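Long-range contacts in reticulocyte binding protein (Streptococcus agalactiae COH1, PDB 3FAW), which probably hydrolyses alpha-1,6-glucosidic linkages in pullulan and branched alpha-glucans as a secreted, cell-wall-anchored pullulanase of group B Streptococcus: residues Y203-K208 with I216-A221; V736-T741 with A750-A755. All coordinates share one frame; numbering follows the deposited sequence.

Interaction 1 of 2, residues Y203-K208 with I216-A221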
loop_
_atom_site.group_PDB
_atom_site.type_symbol
_atom_site.label_atom_id
_atom_site.label_comp_id
_atom_site.label_asym_id
_atom_site.label_seq_id
_atom_site.Cartn_x
_atom_site.Cartn_y
_atom_site.Cartn_z
ATOM N N TYR A 203 -5.040 -22.998 16.067
ATOM C CA TYR A 203 -6.353 -23.512 15.688
ATOM C C TYR A 203 -6.724 -23.277 14.220
ATOM O O TYR A 203 -6.319 -22.287 13.603
ATOM C CB TYR A 203 -7.449 -22.943 16.611
ATOM C CG TYR A 203 -7.688 -21.452 16.486
ATOM C CD1 TYR A 203 -8.765 -20.955 15.749
ATOM C CD2 TYR A 203 -6.840 -20.537 17.104
ATOM C CE1 TYR A 203 -8.988 -19.589 15.632
ATOM C CE2 TYR A 203 -7.055 -19.168 16.992
ATOM C CZ TYR A 203 -8.130 -18.701 16.257
ATOM O OH TYR A 203 -8.337 -17.345 16.148
ATOM N N LEU A 204 -7.487 -24.224 13.676
ATOM C CA LEU A 204 -8.169 -24.062 12.397
ATOM C C LEU A 204 -9.653 -24.345 12.620
ATOM O O LEU A 204 -10.028 -24.928 13.639
ATOM C CB LEU A 204 -7.605 -25.020 11.345
ATOM C CG LEU A 204 -6.192 -24.745 10.816
ATOM C CD1 LEU A 204 -5.726 -25.887 9.922
ATOM C CD2 LEU A 204 -6.119 -23.420 10.066
ATOM N N TYR A 205 -10.490 -23.919 11.676
ATOM C CA TYR A 205 -11.916 -24.260 11.688
ATOM C C TYR A 205 -12.235 -25.186 10.523
ATOM O O TYR A 205 -11.879 -24.891 9.384
ATOM C CB TYR A 205 -12.781 -23.003 11.574
ATOM C CG TYR A 205 -12.827 -22.158 12.823
ATOM C CD1 TYR A 205 -13.396 -22.648 13.996
ATOM C CD2 TYR A 205 -12.315 -20.859 12.830
ATOM C CE1 TYR A 205 -13.445 -21.872 15.147
ATOM C CE2 TYR A 205 -12.366 -20.075 13.977
ATOM C CZ TYR A 205 -12.934 -20.589 15.129
ATOM O OH TYR A 205 -12.978 -19.824 16.271
ATOM N N GLU A 206 -12.908 -26.297 10.810
ATOM C CA GLU A 206 -13.408 -27.186 9.765
ATOM C C GLU A 206 -14.891 -26.923 9.521
ATOM O O GLU A 206 -15.725 -27.140 10.405
ATOM C CB GLU A 206 -13.181 -28.658 10.121
ATOM C CG GLU A 206 -13.434 -29.602 8.947
ATOM C CD GLU A 206 -13.079 -31.044 9.264
ATOM O OE1 GLU A 206 -13.655 -31.601 10.221
ATOM O OE2 GLU A 206 -12.227 -31.616 8.554
ATOM N N ILE A 207 -15.207 -26.453 8.317
ATOM C CA ILE A 207 -16.572 -26.087 7.950
ATOM C C ILE A 207 -17.160 -27.164 7.053
ATOM O O ILE A 207 -16.527 -27.586 6.092
ATOM C CB ILE A 207 -16.616 -24.725 7.219
ATOM C CG1 ILE A 207 -16.022 -23.628 8.109
ATOM C CG2 ILE A 207 -18.054 -24.362 6.833
ATOM C CD1 ILE A 207 -16.078 -22.241 7.499
ATOM N N LYS A 208 -18.370 -27.606 7.380
ATOM C CA LYS A 208 -19.085 -28.584 6.569
ATOM C C LYS A 208 -20.295 -27.931 5.910
ATOM O O LYS A 208 -21.110 -27.296 6.584
ATOM C CB LYS A 208 -19.534 -29.762 7.433
ATOM C CG LYS A 208 -20.045 -30.960 6.650
ATOM C CD LYS A 208 -20.365 -32.123 7.577
ATOM C CE LYS A 208 -20.950 -33.306 6.814
ATOM N NZ LYS A 208 -21.154 -34.493 7.694
ATOM N N ILE A 216 -10.233 -23.920 7.409
ATOM C CA ILE A 216 -10.041 -22.493 7.102
ATOM C C ILE A 216 -9.267 -21.723 8.180
ATOM O O ILE A 216 -9.123 -22.180 9.317
ATOM C CB ILE A 216 -11.402 -21.774 6.785
ATOM C CG1 ILE A 216 -12.292 -21.638 8.026
ATOM C CG2 ILE A 216 -12.156 -22.521 5.682
ATOM C CD1 ILE A 216 -12.011 -20.425 8.880
ATOM N N LEU A 217 -8.772 -20.549 7.795
ATOM C CA LEU A 217 -8.005 -19.674 8.684
ATOM C C LEU A 217 -8.908 -18.561 9.190
ATOM O O LEU A 217 -9.495 -17.832 8.395
ATOM C CB LEU A 217 -6.801 -19.073 7.942
ATOM C CG LEU A 217 -6.049 -17.921 8.623
ATOM C CD1 LEU A 217 -5.605 -18.317 10.027
ATOM C CD2 LEU A 217 -4.844 -17.469 7.786
ATOM N N ASP A 218 -9.020 -18.444 10.512
ATOM C CA ASP A 218 -9.779 -17.365 11.142
ATOM C C ASP A 218 -9.320 -16.012 10.578
ATOM O O ASP A 218 -8.169 -15.617 10.778
ATOM C CB ASP A 218 -9.574 -17.414 12.662
ATOM C CG ASP A 218 -10.483 -16.463 13.421
ATOM O OD1 ASP A 218 -11.237 -15.688 12.791
ATOM O OD2 ASP A 218 -10.441 -16.489 14.670
ATOM N N PRO A 219 -10.209 -15.304 9.850
ATOM C CA PRO A 219 -9.799 -14.007 9.302
ATOM C C PRO A 219 -9.469 -12.945 10.358
ATOM O O PRO A 219 -8.724 -12.021 10.061
ATOM C CB PRO A 219 -10.994 -13.577 8.433
ATOM C CG PRO A 219 -12.120 -14.423 8.830
ATOM C CD PRO A 219 -11.588 -15.662 9.475
ATOM N N TYR A 220 -10.010 -13.094 11.568
ATOM C CA TYR A 220 -9.753 -12.177 12.682
ATOM C C TYR A 220 -8.643 -12.663 13.618
ATOM O O TYR A 220 -8.513 -12.166 14.734
ATOM C CB TYR A 220 -11.048 -11.940 13.474
ATOM C CG TYR A 220 -11.952 -10.927 12.826
ATOM C CD1 TYR A 220 -12.627 -11.234 11.648
ATOM C CD2 TYR A 220 -12.120 -9.657 13.370
ATOM C CE1 TYR A 220 -13.447 -10.312 11.033
ATOM C CE2 TYR A 220 -12.945 -8.722 12.759
ATOM C CZ TYR A 220 -13.606 -9.061 11.588
ATOM O OH TYR A 220 -14.430 -8.164 10.961
ATOM N N ALA A 221 -7.843 -13.621 13.155
ATOM C CA ALA A 221 -6.687 -14.121 13.904
ATOM C C ALA A 221 -5.669 -13.011 14.193
ATOM O O ALA A 221 -5.263 -12.282 13.284
ATOM C CB ALA A 221 -6.015 -15.267 13.133
HETATM O O HOH W 1 -8.196 -20.680 12.042
HETATM O O HOH W 2 -12.535 -17.304 16.086
#
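Tyr203 and Asp218 meet through a hydrogen bond in the CBM48 (isoamylase N-terminal) domain, where the chain leaves a beta hairpin and turns away from its sheet. The phenol OH donates to Asp218 OD2 over 2.7 Å, on the anti side of the carboxylate, and the ring and carboxylate planes stand 64° apart. The same oxygen accepts from water 2, which in turn accepts from Tyr205 OH, so Tyr203 directly, and Tyr205 through the water, converge on one carboxylate oxygen. With CG anti to the backbone N (chi1 -171°), the Asp218 carboxylate lies within reach of the Tyr203 hydroxyl. Asp218 CB packs against Tyr203 CE1 at 3.7 Å and, more loosely, against Tyr205 CE2.

Behind this polar group the two segments pair as antiparallel strands at Tyr205 and Ile216, with both backbone bonds made: Ile216 N to Tyr205 O spans 2.7 Å, while Tyr205 N to Ile216 O is longer at 3.2 Å. Ile216 folds CD1 against Tyr205 CB at 3.8 Å, near the ring edge, and its CG1 touches Ile207 CD1. Past this pair the segments separate, and water 1 bridges the opening by donating to Tyr203 O and Ile216 O and accepting from Asp218 N. Leu204 CD2 also lies against Ile216 O.

Outside the pair, the ring of Tyr203 stacks on Phe243, and Tyr205 packs on Met160 of the neighbouring strand 157-164 and on Ala148 and Leu150 of strand 146-151. Tyr220 OH is hydrogen-bonded to Asp440, in helix 432-449, tying the turn to the catalytic barrel. The bend itself is a type I turn from Asp218 to Ala221, reinforced by an Asx turn in which Tyr220 N approaches Asp218 OD1 at 3.1 Å from above the carboxylate plane.

Interaction 2 of 2, residues V736-T741 with A750-A755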
loop_
_atom_site.group_PDB
_atom_site.type_symbol
_atom_site.label_atom_id
_atom_site.label_comp_id
_atom_site.label_asym_id
_atom_site.label_seq_id
_atom_site.Cartn_x
_atom_site.Cartn_y
_atom_site.Cartn_z
ATOM N N VAL A 736 14.826 24.355 -17.702
ATOM C CA VAL A 736 15.107 25.193 -16.532
ATOM C C VAL A 736 13.794 25.766 -16.008
ATOM O O VAL A 736 12.892 26.080 -16.787
ATOM C CB VAL A 736 16.118 26.333 -16.852
ATOM C CG1 VAL A 736 15.714 27.075 -18.099
ATOM C CG2 VAL A 736 16.253 27.300 -15.662
ATOM N N ILE A 737 13.681 25.873 -14.689
ATOM C CA ILE A 737 12.505 26.473 -14.061
ATOM C C ILE A 737 12.890 27.164 -12.753
ATOM O O ILE A 737 13.822 26.748 -12.066
ATOM C CB ILE A 737 11.379 25.419 -13.812
ATOM C CG1 ILE A 737 10.038 26.108 -13.540
ATOM C CG2 ILE A 737 11.741 24.476 -12.661
ATOM C CD1 ILE A 737 8.858 25.162 -13.564
ATOM N N ALA A 738 12.174 28.234 -12.429
ATOM C CA ALA A 738 12.377 28.946 -11.167
ATOM C C ALA A 738 11.040 29.417 -10.616
ATOM O O ALA A 738 10.184 29.873 -11.372
ATOM C CB ALA A 738 13.314 30.128 -11.361
ATOM N N TYR A 739 10.867 29.301 -9.302
ATOM C CA TYR A 739 9.630 29.724 -8.646
ATOM C C TYR A 739 9.871 30.311 -7.266
ATOM O O TYR A 739 10.834 29.964 -6.588
ATOM C CB TYR A 739 8.620 28.574 -8.543
ATOM C CG TYR A 739 9.189 27.253 -8.077
ATOM C CD1 TYR A 739 9.078 26.844 -6.746
ATOM C CD2 TYR A 739 9.815 26.398 -8.977
ATOM C CE1 TYR A 739 9.591 25.617 -6.330
ATOM C CE2 TYR A 739 10.329 25.187 -8.572
ATOM C CZ TYR A 739 10.213 24.792 -7.255
ATOM O OH TYR A 739 10.733 23.571 -6.883
ATOM N N GLN A 740 8.966 31.198 -6.868
ATOM C CA GLN A 740 9.051 31.882 -5.586
ATOM C C GLN A 740 7.842 31.555 -4.718
ATOM O O GLN A 740 6.709 31.522 -5.197
ATOM C CB GLN A 740 9.124 33.389 -5.804
ATOM C CG GLN A 740 9.514 34.177 -4.559
ATOM C CD GLN A 740 9.375 35.669 -4.768
ATOM O OE1 GLN A 740 10.498 36.342 -4.953
ATOM N NE2 GLN A 740 8.267 36.210 -4.769
ATOM N N THR A 741 8.101 31.308 -3.438
ATOM C CA THR A 741 7.046 31.143 -2.450
ATOM C C THR A 741 7.342 32.028 -1.238
ATOM O O THR A 741 8.483 32.438 -1.017
ATOM C CB THR A 741 6.878 29.660 -2.029
ATOM O OG1 THR A 741 5.845 29.558 -1.040
ATOM C CG2 THR A 741 8.181 29.085 -1.477
ATOM N N ALA A 750 13.071 31.578 -2.950
ATOM C CA ALA A 750 13.067 31.363 -4.405
ATOM C C ALA A 750 13.912 30.149 -4.776
ATOM O O ALA A 750 15.075 30.062 -4.381
ATOM C CB ALA A 750 13.584 32.598 -5.128
ATOM N N VAL A 751 13.322 29.230 -5.541
ATOM C CA VAL A 751 13.987 27.994 -5.970
ATOM C C VAL A 751 14.284 28.038 -7.470
ATOM O O VAL A 751 13.387 28.288 -8.276
ATOM C CB VAL A 751 13.101 26.751 -5.697
ATOM C CG1 VAL A 751 13.873 25.462 -6.006
ATOM C CG2 VAL A 751 12.595 26.748 -4.257
ATOM N N PHE A 752 15.543 27.788 -7.829
ATOM C CA PHE A 752 15.989 27.757 -9.223
ATOM C C PHE A 752 16.537 26.373 -9.555
ATOM O O PHE A 752 17.405 25.872 -8.843
ATOM C CB PHE A 752 17.095 28.788 -9.456
ATOM C CG PHE A 752 16.700 30.204 -9.119
ATOM C CD1 PHE A 752 16.241 31.064 -10.106
ATOM C CD2 PHE A 752 16.811 30.679 -7.819
ATOM C CE1 PHE A 752 15.886 32.367 -9.801
ATOM C CE2 PHE A 752 16.456 31.977 -7.507
ATOM C CZ PHE A 752 15.994 32.824 -8.500
ATOM N N VAL A 753 16.032 25.761 -10.626
ATOM C CA VAL A 753 16.527 24.454 -11.090
ATOM C C VAL A 753 16.918 24.519 -12.564
ATOM O O VAL A 753 16.049 24.537 -13.441
ATOM C CB VAL A 753 15.465 23.341 -10.908
ATOM C CG1 VAL A 753 15.943 22.031 -11.526
ATOM C CG2 VAL A 753 15.136 23.146 -9.428
ATOM N N ASN A 754 18.222 24.578 -12.831
ATOM C CA ASN A 754 18.733 24.435 -14.190
ATOM C C ASN A 754 19.051 22.965 -14.468
ATOM O O ASN A 754 20.115 22.470 -14.093
ATOM C CB ASN A 754 19.979 25.299 -14.425
ATOM C CG ASN A 754 20.463 25.254 -15.876
ATOM O OD1 ASN A 754 19.773 24.737 -16.756
ATOM N ND2 ASN A 754 21.650 25.800 -16.127
ATOM N N ALA A 755 18.118 22.278 -15.121
ATOM C CA ALA A 755 18.315 20.887 -15.522
ATOM C C ALA A 755 18.924 20.775 -16.924
ATOM O O ALA A 755 19.038 19.673 -17.462
ATOM C CB ALA A 755 16.989 20.122 -15.458
#
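Strands 736-742 and 748-754 form an antiparallel beta hairpin, and across it Val736 to Gln740 pair with Asn754 to Ala750 in unbroken register. The strand axes come within 4.7 Å of each other, their directions 170° apart. Ile737-Val753 and Tyr739-Val751 are the hydrogen-bonded pairs: Val753 N to Ile737 O is 2.8 Å, Ile737 N to Val753 O 3.0 Å, and Tyr739 and Val751 are joined likewise. Between and beside them lie the non-hydrogen-bonded pairs, where CA-H groups point at carbonyls; Ala738 CA comes to 3.1 Å from Val751 O.

On the face carrying Tyr739 and Val751, the tyrosine ring lies beside the valine. Its CG sits between the backbone N and the carbonyl carbon (chi1 45°), and Val751 CB rests over one ring face, offset toward the rim, in a CH-pi contact 4.0 Å from the centroid. The nearest ring atom is Tyr739 CE1, at 3.7 Å from Val751 CB, while Val751 CG1 reaches on to the OH. Next along this face Ile737 CG2 approaches Val753 CB at a looser 4.3 Å.

The other face holds Ala738 opposite Phe752, whose CD1 comes to 3.3 Å from Ala738 CB, a close approach made obliquely to the ring. At the end of the pairing Asn754 OD1 lies near Val736 CB and accepts a hydrogen bond from Asp756 N.

The tyrosine face looks onto helices: Tyr739 and Ile737 touch helix 544-551, Val751 and Val753 touch helix 590-609, and Tyr739 OH is hydrogen-bonded to Thr610 just beyond it. On the other face Val736 and Phe752 pack on strand 760-763. Within the C-terminal sheet the hairpin occupies inner positions, strand 720-721 bonding to the outer edge of 736-742 and strand 807-813 to that of 748-754.

Interactions 1 and 2 belong to different domains on opposite sides of the chain's centre, their centres 58 Å apart and their nearest atoms about 44 Å apart, so they do not touch. Interaction 1 closes before the parallel eight-stranded barrel begins, and interaction 2 lies in the antiparallel sheet that follows it. Each nevertheless contacts the helical part of the intervening barrel, from the N-terminal and C-terminal sides of the chain. A bound calcium ion lies about 12 Å from the Tyr203 side chain in interaction 1, too far for that side chain to coordinate it; the preceding residue, Tyr202, belongs to a calcium site with Lys165 and Lys363.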